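Local structure of organophosphorus hydrolase (Pseudomonas oleovorans, 4O98) at residues 134-139 against 231-236; 96-101 against 214-219; 162-167 against 205-210; 245-250 against 291-296. The protein is a dizinc lactonase of the metallo-beta-lactamase superfamily, here in an engineered form that works efficiently as a phosphotriesterase. All coordinates share one frame; numbering follows the deposited sequence.

Overall arrangement
Contact 1 joins the two sheets of the sandwich, and its centre lies 10 Å from those of contacts 2 and 3 and 12 Å from that of contact 4. Contact 2 bridges the same two sheets nearer the surface, and backbone bonds tie its 214-219 segment to 231-236. Contact 3 extends the sheet of 134-136 to its edge and meets contact 1 where Tyr208 OH bonds Tyr233 OH. Contacts 1 and 4 build the dizinc site together: His139 and Asp247 bind one zinc ion, with His139 NE2 and Asp247 OD2 3.2 Å apart. Contacts 2 and 4 do not touch; their nearest atoms are about 9 Å apart.

Contact 1: 134-139 against 231-236; sequences TVLLTH and TSYLFK. With ZN (zinc ion), chain F.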
# COMPACT_ATOMS: atom_id res chain seq x y z
N THR B 134 16.77 17.91 12.29
CA THR B 134 17.83 16.97 11.94
C THR B 134 17.51 16.24 10.63
O THR B 134 16.39 15.77 10.43
CB THR B 134 18.04 15.94 13.05
OG1 THR B 134 18.08 16.62 14.31
CG2 THR B 134 19.34 15.14 12.83
N VAL B 135 18.50 16.17 9.74
CA VAL B 135 18.43 15.31 8.57
C VAL B 135 19.49 14.22 8.71
O VAL B 135 20.68 14.52 8.83
CB VAL B 135 18.70 16.07 7.29
CG1 VAL B 135 18.77 15.10 6.13
CG2 VAL B 135 17.61 17.12 7.04
N LEU B 136 19.05 12.97 8.73
CA LEU B 136 19.96 11.82 8.75
C LEU B 136 20.10 11.29 7.33
O LEU B 136 19.10 11.12 6.62
CB LEU B 136 19.39 10.72 9.65
CG LEU B 136 19.98 10.50 11.04
CD1 LEU B 136 20.45 11.81 11.65
CD2 LEU B 136 18.98 9.82 11.98
N LEU B 137 21.33 11.05 6.88
CA LEU B 137 21.51 10.52 5.53
C LEU B 137 22.08 9.11 5.57
O LEU B 137 23.11 8.87 6.20
CB LEU B 137 22.40 11.43 4.68
CG LEU B 137 21.95 12.87 4.39
CD1 LEU B 137 23.08 13.62 3.69
CD2 LEU B 137 20.70 12.93 3.53
N THR B 138 21.41 8.17 4.91
CA THR B 138 21.93 6.81 4.86
C THR B 138 23.21 6.76 4.02
O THR B 138 24.14 6.03 4.35
CB THR B 138 20.87 5.80 4.35
OG1 THR B 138 20.46 6.15 3.01
CG2 THR B 138 19.65 5.79 5.28
N HIS B 139 23.23 7.54 2.94
CA HIS B 139 24.42 7.70 2.11
C HIS B 139 24.25 8.93 1.21
O HIS B 139 23.18 9.54 1.20
CB HIS B 139 24.73 6.45 1.28
CG HIS B 139 23.63 6.02 0.36
ND1 HIS B 139 22.33 5.84 0.78
CD2 HIS B 139 23.64 5.70 -0.96
CE1 HIS B 139 21.59 5.43 -0.24
NE2 HIS B 139 22.36 5.33 -1.31
N THR B 231 24.91 3.71 5.79
CA THR B 231 24.51 3.52 7.18
C THR B 231 22.99 3.40 7.31
O THR B 231 22.23 4.16 6.68
CB THR B 231 25.07 4.66 8.05
OG1 THR B 231 26.50 4.58 8.04
CG2 THR B 231 24.60 4.55 9.47
N SER B 232 22.55 2.42 8.11
CA SER B 232 21.13 2.24 8.39
C SER B 232 20.82 2.74 9.80
O SER B 232 21.63 2.57 10.72
CB SER B 232 20.74 0.77 8.24
OG SER B 232 20.99 0.31 6.93
N TYR B 233 19.65 3.35 9.98
CA TYR B 233 19.29 3.95 11.27
C TYR B 233 18.19 3.17 11.98
O TYR B 233 17.13 2.88 11.40
CB TYR B 233 18.87 5.41 11.09
CG TYR B 233 19.97 6.27 10.52
CD1 TYR B 233 21.04 6.67 11.30
CD2 TYR B 233 19.94 6.68 9.19
CE1 TYR B 233 22.05 7.45 10.78
CE2 TYR B 233 20.95 7.46 8.65
CZ TYR B 233 22.00 7.84 9.46
OH TYR B 233 23.00 8.62 8.94
N LEU B 234 18.44 2.84 13.24
CA LEU B 234 17.51 2.04 14.02
C LEU B 234 16.81 2.94 15.04
O LEU B 234 17.45 3.52 15.91
CB LEU B 234 18.23 0.89 14.72
CG LEU B 234 17.38 -0.03 15.60
CD1 LEU B 234 16.38 -0.75 14.74
CD2 LEU B 234 18.24 -1.02 16.38
N PHE B 235 15.50 3.07 14.89
CA PHE B 235 14.70 3.82 15.85
C PHE B 235 14.00 2.84 16.76
O PHE B 235 13.51 1.79 16.31
CB PHE B 235 13.69 4.70 15.13
CG PHE B 235 14.31 5.87 14.44
CD1 PHE B 235 14.94 5.70 13.21
CD2 PHE B 235 14.29 7.13 15.02
CE1 PHE B 235 15.53 6.77 12.57
CE2 PHE B 235 14.87 8.21 14.39
CZ PHE B 235 15.50 8.03 13.16
N LYS B 236 13.96 3.18 18.05
CA LYS B 236 13.43 2.28 19.07
C LYS B 236 12.53 3.06 20.01
O LYS B 236 12.96 4.04 20.63
CB LYS B 236 14.59 1.61 19.83
CG LYS B 236 15.68 2.61 20.28
CD LYS B 236 16.91 1.93 20.91
CE LYS B 236 17.87 1.42 19.84
NZ LYS B 236 18.85 0.45 20.44
ZN ZN F . 22.06 4.45 -3.41
O HOH W 1 20.76 5.38 -4.79
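Leu136 and Tyr233 meet between the two sheets of the metallo-beta-lactamase αβ/βα sandwich, strand 134-136 belonging to one sheet and strand 231-237 to the other. The leucine lies over a face of the tyrosine ring in a CH-pi contact, its CG 3.7 Å from the Tyr233 ring centroid and 14° off the normal. Leu136 CB sits near the CE2 side of the ring and CD2 near CD1, and CD2 goes on to meet Phe235 CZ at 4.1 Å. With Tyr233 CG anti to its own carbonyl carbon (chi1 -61°), the ring reaches across to the opposing backbone and sets its edge against Leu137 C and Thr138 N. Its hydroxyl donates to Leu137 O (OH to O 2.8 Å) from well above the carbonyl plane, and it is also bonded to Tyr208 OH of the edge strand, so the buried oxygen has two polar partners. Thr138 CG2 packs near Tyr233 CE2. Further along, Thr231 N donates to Thr138 O, with 2.8 Å between N and O, fastening the loop that follows strand 134-136. That loop opens the zinc-binding HxHxDH motif: His139 NE2 is 2.3 Å from the chain F zinc ion, whose other protein ligands are His141, His226 and Asp247. Thr138 OG1, itself bonded to Asp104, sets the imidazole's rotation by accepting the N-H of His139 ND1 in the ring plane, 2.9 Å away.

Contact 2: 96-101 against 214-219; sequences TGDNLV and LLPGVS
This is a surface contact, part apolar and part water-mediated, in which Asn99 and its neighbours in the turn 96-99 meet Leu215 and Pro216 of the loop leading into strand 218-222. Asn99 CG stands beside its backbone N (chi1 -63°), which turns the amide toward Leu215. The leucine sets both methyls against it: CD2 is 3.7 Å from Asn99 ND2, while CD1 turns inward to Val101, 4.0 Å from its CB. Pro216 lies farther out, its CG 3.5 Å from Asp98 OD2. Water 2 supplies the polar link. It accepts from Thr96 OG1 and donates both to Asn99 OD1 (water to OD1 2.6 Å) and to Pro216 O (water to O 3.0 Å), so three groups fix it. Thr96 OG1 is fixed in turn by an ST motif, accepting the backbone N-H of Asn99 with 2.7 Å between OG1 and N. In segment 214-219, a type II turn from Leu215 to Val218 has Gly217 at its third position with phi 94°. Asn99 ND2 is anchored by Asp133. The turn 96-99 links antiparallel strands 85-95 and 100-103 of one sheet, and Gly217 bonds to Lys236 in the other; Thr134 of strand 134-136 touches Asn99, Val101 and Leu215.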
# COMPACT_ATOMS: atom_id res chain seq x y z
N THR B 96 9.98 12.18 17.05
CA THR B 96 10.28 11.43 18.27
C THR B 96 9.74 12.09 19.53
O THR B 96 9.86 11.53 20.61
CB THR B 96 11.79 11.30 18.51
OG1 THR B 96 12.36 12.62 18.62
CG2 THR B 96 12.46 10.52 17.39
N GLY B 97 9.17 13.27 19.40
CA GLY B 97 8.80 14.03 20.58
C GLY B 97 9.93 14.97 20.97
O GLY B 97 9.70 16.14 21.25
N ASP B 98 11.16 14.46 20.98
CA ASP B 98 12.32 15.33 21.20
C ASP B 98 12.81 15.98 19.90
O ASP B 98 13.31 17.11 19.91
CB ASP B 98 13.47 14.55 21.85
CG ASP B 98 13.10 13.98 23.20
OD1 ASP B 98 12.31 14.61 23.94
OD2 ASP B 98 13.62 12.88 23.54
N ASN B 99 12.65 15.28 18.77
CA ASN B 99 13.12 15.80 17.48
C ASN B 99 12.16 15.56 16.31
O ASN B 99 11.40 14.59 16.30
CB ASN B 99 14.47 15.18 17.12
CG ASN B 99 15.56 15.55 18.10
OD1 ASN B 99 15.78 14.84 19.09
ND2 ASN B 99 16.24 16.64 17.84
N LEU B 100 12.20 16.45 15.32
CA LEU B 100 11.62 16.14 14.01
C LEU B 100 12.78 15.80 13.08
O LEU B 100 13.49 16.69 12.60
CB LEU B 100 10.81 17.30 13.46
CG LEU B 100 9.99 16.96 12.21
CD1 LEU B 100 8.96 15.87 12.53
CD2 LEU B 100 9.31 18.22 11.66
N VAL B 101 12.98 14.50 12.85
CA VAL B 101 14.12 14.06 12.06
C VAL B 101 13.71 13.45 10.71
O VAL B 101 12.85 12.57 10.64
CB VAL B 101 15.04 13.10 12.88
CG1 VAL B 101 14.23 12.29 13.87
CG2 VAL B 101 15.86 12.20 11.97
N LEU B 214 23.38 10.01 17.99
CA LEU B 214 23.10 11.35 17.48
C LEU B 214 21.90 12.00 18.17
O LEU B 214 21.96 13.17 18.55
CB LEU B 214 22.87 11.31 15.97
CG LEU B 214 23.87 10.52 15.12
CD1 LEU B 214 23.44 9.07 15.00
CD2 LEU B 214 24.01 11.13 13.75
N LEU B 215 20.82 11.26 18.30
CA LEU B 215 19.61 11.77 18.93
C LEU B 215 19.07 10.68 19.84
O LEU B 215 19.40 9.51 19.66
CB LEU B 215 18.56 12.11 17.88
CG LEU B 215 18.90 13.14 16.81
CD1 LEU B 215 17.73 13.29 15.84
CD2 LEU B 215 19.22 14.46 17.46
N PRO B 216 18.26 11.07 20.83
CA PRO B 216 17.61 10.04 21.66
C PRO B 216 16.67 9.17 20.83
O PRO B 216 15.89 9.70 20.04
CB PRO B 216 16.82 10.86 22.68
CG PRO B 216 16.75 12.25 22.13
CD PRO B 216 18.01 12.42 21.34
N GLY B 217 16.77 7.86 20.99
CA GLY B 217 15.90 6.93 20.30
C GLY B 217 16.44 6.38 18.99
O GLY B 217 15.81 5.50 18.38
N VAL B 218 17.59 6.88 18.54
CA VAL B 218 18.18 6.41 17.28
C VAL B 218 19.59 5.86 17.49
O VAL B 218 20.44 6.51 18.12
CB VAL B 218 18.20 7.50 16.18
CG1 VAL B 218 18.68 8.81 16.73
CG2 VAL B 218 19.08 7.08 15.02
N SER B 219 19.83 4.66 16.96
CA SER B 219 21.14 4.02 17.02
C SER B 219 21.67 3.76 15.61
O SER B 219 20.90 3.74 14.65
CB SER B 219 21.06 2.71 17.80
OG SER B 219 20.31 1.74 17.09
O HOH W 2 14.83 12.39 19.11

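Contact 3: 162-167 against 205-210; sequences VEVPQA and LKPYKT
Gln166 OE1 accepts an N-H from Lys209 NZ at 2.7 Å, the ammonium approaching the amide carbonyl from the side, at a C=O...N angle of 107°. NZ also stands close to the amide nitrogen, without a bond to it. The two chains run alongside each other in the same direction; Gln166 is extended, whereas Lys209 bends at its last torsion (chi4 -44°) to bring NZ onto the oxygen. A second lysine does much the same farther back along the strands, on the Glu163 face of the sheet: Lys206 lies beside Glu163 and forms a salt bridge through NZ to OE1, 2.9 Å, on the syn lone pair. Here the lysine is the straight chain, and Glu163 bends at its second torsion (chi2 -86°) so that its carboxylate also rests on the Lys206 methylenes. The backbones form a parallel ladder. Lys206 N donates to Val162 O at 2.8 Å, Val164 N to Lys206 O, Tyr208 N to Val164 O, and Gln166 N, just past the strand, to Tyr208 O. On the face of Val162 and Val164, Leu205 CD1 touches both valines, coming within 3.9 Å of Val164 CG1. Tyr208 turns its ring against Pro165, whose CA stands over one face, 3.9 Å from the ring centroid, in a CH-pi contact. The Tyr208 hydroxyl is bonded to Tyr233 of the other sheet. Pro165 is also the N-cap residue of helix 166-172. Parallel neighbours joined through intervening helices, with helix 186-201 packed on Leu205, make this a beta-alpha-beta crossover at the sheet edge of the metallo-beta-lactamase fold.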
# COMPACT_ATOMS: atom_id res chain seq x y z
N VAL B 162 22.59 18.53 9.29
CA VAL B 162 22.71 17.34 8.45
C VAL B 162 23.76 16.39 8.99
O VAL B 162 24.94 16.75 9.08
CB VAL B 162 23.03 17.69 6.99
CG1 VAL B 162 23.24 16.42 6.16
CG2 VAL B 162 21.92 18.53 6.41
N GLU B 163 23.33 15.19 9.35
CA GLU B 163 24.25 14.17 9.86
C GLU B 163 24.63 13.19 8.73
O GLU B 163 23.76 12.50 8.17
CB GLU B 163 23.59 13.40 11.01
CG GLU B 163 23.08 14.29 12.14
CD GLU B 163 24.17 14.60 13.15
OE1 GLU B 163 23.84 15.11 14.25
OE2 GLU B 163 25.35 14.33 12.85
N VAL B 164 25.92 13.15 8.40
CA VAL B 164 26.40 12.27 7.35
C VAL B 164 27.49 11.37 7.94
O VAL B 164 28.34 11.84 8.69
CB VAL B 164 26.92 13.08 6.13
CG1 VAL B 164 28.07 13.96 6.53
CG2 VAL B 164 27.36 12.16 5.00
N PRO B 165 27.43 10.06 7.64
CA PRO B 165 28.46 9.16 8.17
C PRO B 165 29.85 9.58 7.68
O PRO B 165 29.98 9.97 6.52
CB PRO B 165 28.08 7.79 7.57
CG PRO B 165 26.62 7.91 7.22
CD PRO B 165 26.41 9.35 6.84
N GLN B 166 30.85 9.51 8.56
CA GLN B 166 32.17 10.02 8.23
C GLN B 166 32.79 9.35 7.01
O GLN B 166 33.35 10.03 6.14
CB GLN B 166 33.12 9.91 9.43
CG GLN B 166 34.50 10.46 9.11
CD GLN B 166 35.25 10.89 10.35
OE1 GLN B 166 35.65 10.06 11.16
NE2 GLN B 166 35.45 12.20 10.49
N ALA B 167 32.69 8.03 6.94
CA ALA B 167 33.24 7.28 5.81
C ALA B 167 32.57 7.72 4.51
O ALA B 167 33.15 7.63 3.42
CB ALA B 167 33.07 5.78 6.04
N LEU B 205 26.64 21.15 8.85
CA LEU B 205 27.03 19.85 8.30
C LEU B 205 27.91 19.07 9.26
O LEU B 205 29.03 19.50 9.58
CB LEU B 205 27.72 19.99 6.95
CG LEU B 205 28.26 18.65 6.43
CD1 LEU B 205 27.11 17.71 6.12
CD2 LEU B 205 29.16 18.85 5.22
N LYS B 206 27.42 17.92 9.72
CA LYS B 206 28.07 17.20 10.80
C LYS B 206 28.45 15.77 10.41
O LYS B 206 27.60 14.87 10.40
CB LYS B 206 27.17 17.21 12.03
CG LYS B 206 27.67 16.43 13.24
CD LYS B 206 26.75 16.66 14.45
CE LYS B 206 26.85 15.53 15.49
NZ LYS B 206 25.67 15.50 16.43
N PRO B 207 29.74 15.54 10.09
CA PRO B 207 30.19 14.16 9.91
C PRO B 207 30.34 13.50 11.27
O PRO B 207 30.98 14.07 12.16
CB PRO B 207 31.55 14.31 9.22
CG PRO B 207 31.52 15.70 8.62
CD PRO B 207 30.73 16.51 9.61
N TYR B 208 29.74 12.32 11.44
CA TYR B 208 29.78 11.59 12.71
C TYR B 208 30.48 10.25 12.50
O TYR B 208 30.42 9.68 11.41
CB TYR B 208 28.36 11.36 13.24
CG TYR B 208 27.51 10.44 12.38
CD1 TYR B 208 27.57 9.06 12.53
CD2 TYR B 208 26.63 10.96 11.43
CE1 TYR B 208 26.80 8.21 11.75
CE2 TYR B 208 25.84 10.12 10.64
CZ TYR B 208 25.93 8.74 10.81
OH TYR B 208 25.17 7.88 10.06
N LYS B 209 31.14 9.75 13.54
CA LYS B 209 31.86 8.48 13.46
C LYS B 209 30.97 7.31 13.85
O LYS B 209 29.83 7.51 14.29
CB LYS B 209 33.11 8.50 14.34
CG LYS B 209 34.09 9.61 14.01
CD LYS B 209 35.38 9.49 14.81
CE LYS B 209 36.17 10.80 14.78
NZ LYS B 209 36.21 11.41 13.43
N THR B 210 31.49 6.09 13.70
CA THR B 210 30.79 4.84 14.05
C THR B 210 30.24 4.84 15.49
O THR B 210 29.38 4.02 15.85
CB THR B 210 31.73 3.61 13.85
OG1 THR B 210 31.12 2.43 14.39
CG2 THR B 210 33.08 3.83 14.53

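Contact 4: 245-250 against 291-296; sequences WGDILI and AGAHLP. With ZN (zinc ion), chain E; ZN (zinc ion), chain F.
Asp247 and His294 share a zinc ion: Asp247 OD2 bridges the two metals, and His294 NE2 binds the chain E zinc at 2.0 Å. The carboxylate and imidazole planes are 54° apart, and Asp247 OD1 lies 3.1 Å from His294 CD2. Against that carbon rests CD1 of Ile250, an engineered residue, which touches Trp263, also engineered. Asp143 and His144 complete this zinc's protein ligands. The other ring nitrogen of His294, ND1, is hydrogen-bonded to Ala88, which helps hold the imidazole toward the metal.

In the next shell, water 3 has four partners. It accepts from Trp245 NE1 and from His294 N (2.9 Å to that nitrogen) and donates to Gly246 O and Leu249 O, tying the metal-bearing turns together. Trp245 chi1 of 80° brings NE1 to this water. The indole packs on Ile279 and Leu280 of helix 269-286, with Ile248 CG1 over the centre of one face. Farther back, Trp245 N donates to Ala291 O at 3.0 Å, joining strands 240-246 and 289-292.

Water 1 also spans the metals, 2.2 Å from the chain E zinc and 2.1 Å from the chain F zinc. Two cations on one oxygen would polarise it strongly, consistent with a nucleophile for ester hydrolysis, as in related dizinc hydrolases.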
# COMPACT_ATOMS: atom_id res chain seq x y z
N TRP B 245 16.56 1.65 6.51
CA TRP B 245 17.76 0.90 6.15
C TRP B 245 18.54 1.41 4.95
O TRP B 245 19.64 0.93 4.68
CB TRP B 245 17.47 -0.61 6.07
CG TRP B 245 16.82 -1.13 4.82
CD1 TRP B 245 16.55 -0.44 3.66
CD2 TRP B 245 16.36 -2.46 4.60
NE1 TRP B 245 15.97 -1.28 2.74
CE2 TRP B 245 15.83 -2.52 3.30
CE3 TRP B 245 16.35 -3.62 5.39
CZ2 TRP B 245 15.29 -3.70 2.76
CZ3 TRP B 245 15.82 -4.79 4.86
CH2 TRP B 245 15.30 -4.82 3.56
N GLY B 246 17.98 2.38 4.23
CA GLY B 246 18.68 2.96 3.10
C GLY B 246 18.55 2.09 1.87
O GLY B 246 17.44 1.67 1.52
N ASP B 247 19.68 1.81 1.22
CA ASP B 247 19.68 1.02 0.00
C ASP B 247 20.35 -0.36 0.21
O ASP B 247 21.08 -0.83 -0.66
CB ASP B 247 20.38 1.78 -1.14
CG ASP B 247 19.58 2.99 -1.63
OD1 ASP B 247 18.54 3.32 -1.02
OD2 ASP B 247 20.00 3.62 -2.63
N ILE B 248 20.09 -1.05 1.31
CA ILE B 248 20.71 -2.37 1.44
C ILE B 248 20.18 -3.32 0.34
O ILE B 248 20.79 -4.34 0.02
CB ILE B 248 20.55 -2.99 2.85
CG1 ILE B 248 19.13 -3.47 3.09
CG2 ILE B 248 21.00 -2.02 3.94
CD1 ILE B 248 19.01 -4.98 3.01
N LEU B 249 19.08 -2.90 -0.28
CA LEU B 249 18.38 -3.70 -1.26
C LEU B 249 17.63 -2.73 -2.19
O LEU B 249 17.03 -1.76 -1.71
CB LEU B 249 17.41 -4.58 -0.50
CG LEU B 249 16.59 -5.67 -1.14
CD1 LEU B 249 16.30 -6.69 -0.06
CD2 LEU B 249 15.31 -5.09 -1.71
N ILE B 250 17.66 -2.98 -3.50
CA ILE B 250 17.05 -2.09 -4.50
C ILE B 250 15.79 -2.67 -5.18
O ILE B 250 14.91 -1.92 -5.61
CB ILE B 250 18.07 -1.73 -5.60
CG1 ILE B 250 19.39 -1.27 -5.00
CG2 ILE B 250 17.51 -0.68 -6.54
CD1 ILE B 250 19.31 0.04 -4.25
N ALA B 291 11.96 0.40 7.12
CA ALA B 291 11.61 1.50 6.24
C ALA B 291 12.65 1.56 5.13
O ALA B 291 13.79 1.95 5.37
CB ALA B 291 11.59 2.81 7.02
N GLY B 292 12.26 1.18 3.91
CA GLY B 292 13.22 0.95 2.85
C GLY B 292 13.12 1.90 1.68
O GLY B 292 12.07 2.00 1.02
N ALA B 293 14.23 2.59 1.38
CA ALA B 293 14.25 3.67 0.40
C ALA B 293 13.74 3.30 -1.00
O ALA B 293 13.17 4.15 -1.68
CB ALA B 293 15.65 4.27 0.31
N HIS B 294 13.98 2.06 -1.44
CA HIS B 294 13.53 1.66 -2.78
C HIS B 294 12.48 0.53 -2.82
O HIS B 294 12.22 -0.04 -3.87
CB HIS B 294 14.72 1.33 -3.69
CG HIS B 294 15.64 2.49 -3.90
ND1 HIS B 294 15.21 3.66 -4.50
CD2 HIS B 294 16.93 2.69 -3.57
CE1 HIS B 294 16.21 4.52 -4.52
NE2 HIS B 294 17.27 3.96 -3.97
N LEU B 295 11.86 0.26 -1.68
CA LEU B 295 10.77 -0.70 -1.61
C LEU B 295 9.49 0.02 -2.03
O LEU B 295 9.45 1.26 -2.00
CB LEU B 295 10.66 -1.24 -0.18
CG LEU B 295 11.94 -1.83 0.44
CD1 LEU B 295 11.69 -2.30 1.86
CD2 LEU B 295 12.51 -2.98 -0.40
N PRO B 296 8.46 -0.72 -2.49
CA PRO B 296 7.26 -0.04 -2.98
C PRO B 296 6.66 0.83 -1.88
O PRO B 296 6.50 0.35 -0.75
CB PRO B 296 6.31 -1.20 -3.33
CG PRO B 296 7.25 -2.37 -3.65
CD PRO B 296 8.40 -2.19 -2.67
ZN ZN E . 18.99 5.00 -3.57
ZN ZN F . 22.06 4.45 -3.41
O HOH W 3 15.58 0.15 0.08
O HOH W 4 15.41 3.52 3.73
O HOH W 1 20.76 5.38 -4.79